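Local coordinates for BH2602 protein (Bacillus halodurans, PDB 3NWZ) that binds coenzyme A and probably hydrolyses acyl-CoA thioesters, at residues A93-M97 / A128-I132. Sequence-based numbering, arbitrary orientation.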
# COMPACT_ATOMS: atom_id res chain seq x y z
N ALA A 93 15.18 -6.94 -0.97
CA ALA A 93 16.06 -5.79 -1.08
C ALA A 93 15.85 -4.88 0.14
O ALA A 93 16.80 -4.58 0.89
CB ALA A 93 15.77 -5.03 -2.38
N MSE A 94 14.60 -4.46 0.36
CA MSE A 94 14.29 -3.58 1.47
C MSE A 94 14.68 -4.15 2.82
O MSE A 94 15.00 -3.40 3.77
CB MSE A 94 12.81 -3.28 1.47
CG MSE A 94 12.31 -2.83 0.14
SE MSE A 94 10.43 -2.53 0.18
CE MSE A 94 10.42 -0.62 -0.09
N GLY A 95 14.67 -5.48 2.91
CA GLY A 95 15.05 -6.11 4.16
C GLY A 95 16.53 -5.97 4.40
O GLY A 95 16.96 -5.37 5.38
N GLN A 96 17.33 -6.53 3.50
CA GLN A 96 18.76 -6.46 3.65
C GLN A 96 19.20 -5.02 3.88
O GLN A 96 20.11 -4.78 4.67
CB GLN A 96 19.44 -7.10 2.44
CG GLN A 96 19.13 -8.60 2.33
CD GLN A 96 20.15 -9.37 1.51
OE1 GLN A 96 20.54 -8.95 0.43
NE2 GLN A 96 20.59 -10.50 2.03
N MSE A 97 18.54 -4.08 3.21
CA MSE A 97 18.80 -2.64 3.39
C MSE A 97 18.63 -2.33 4.88
O MSE A 97 19.58 -1.96 5.57
CB MSE A 97 17.79 -1.82 2.58
CG MSE A 97 17.89 -0.28 2.72
SE MSE A 97 19.41 0.56 1.81
CE MSE A 97 20.78 0.27 3.17
N ALA A 128 16.13 -5.18 -8.15
CA ALA A 128 15.40 -4.36 -7.20
C ALA A 128 16.37 -3.44 -6.44
O ALA A 128 17.44 -3.86 -6.00
CB ALA A 128 14.59 -5.26 -6.21
N VAL A 129 15.99 -2.17 -6.29
CA VAL A 129 16.84 -1.21 -5.57
C VAL A 129 16.07 -0.52 -4.46
O VAL A 129 15.05 0.12 -4.71
CB VAL A 129 17.41 -0.11 -6.52
CG1 VAL A 129 18.42 0.79 -5.74
CG2 VAL A 129 18.04 -0.77 -7.73
N ALA A 130 16.58 -0.64 -3.24
CA ALA A 130 15.93 -0.06 -2.07
C ALA A 130 16.74 1.04 -1.38
O ALA A 130 17.97 1.01 -1.39
CB ALA A 130 15.60 -1.21 -1.05
N SER A 131 16.03 1.99 -0.76
CA SER A 131 16.64 3.09 -0.00
C SER A 131 15.82 3.48 1.24
O SER A 131 14.59 3.53 1.21
CB SER A 131 16.87 4.34 -0.89
OG SER A 131 15.67 5.02 -1.20
N ILE A 132 16.50 3.75 2.35
CA ILE A 132 15.82 4.14 3.57
C ILE A 132 15.16 5.51 3.39
O ILE A 132 15.75 6.45 2.81
CB ILE A 132 16.80 4.19 4.74
CG1 ILE A 132 17.43 2.82 4.94
CG2 ILE A 132 16.07 4.66 5.99
CD1 ILE A 132 18.33 2.75 6.13
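Small side chains let helix 93-97 settle close against strand 128-132, the two axes approaching to 7.4 Å at an angle of 40°. Apolar side-chain packing holds the pair together. The methyl group of Ala-130 is the hub: its CB lies 4.0 Å from CB of Ala-93, 3.9 Å from CG of Met-94 and 4.3 Å from CB of Met-97. Ala-93 CB also touches Ala-128 CB at 4.0 Å. Farther along, the longer, flexible Met-97, like Met-94 a selenomethionine, spans the wider gap, its CG 3.8 Å from Ile-132 CG1. Main-chain atoms add van der Waals contacts: Ala-130 CB lies 3.7 Å from Met-94 N, so a bulkier residue here would meet the helix backbone, and Met-97 SE rests 3.5 Å from Ala-130 O. Alternation along the strand turns Val-129 and Ser-131 away, while Gly-95 occupies the helix's far side. The arrangement is the hotdog fold's, with helix 83-100 wrapped by an antiparallel sheet. Strand 125-135 leads on to His-134, a CoA-binding residue. Strands 64-69 and 139-147 flank it, their Val-66, Phe-64 and Val-142 extending the packing around the helix.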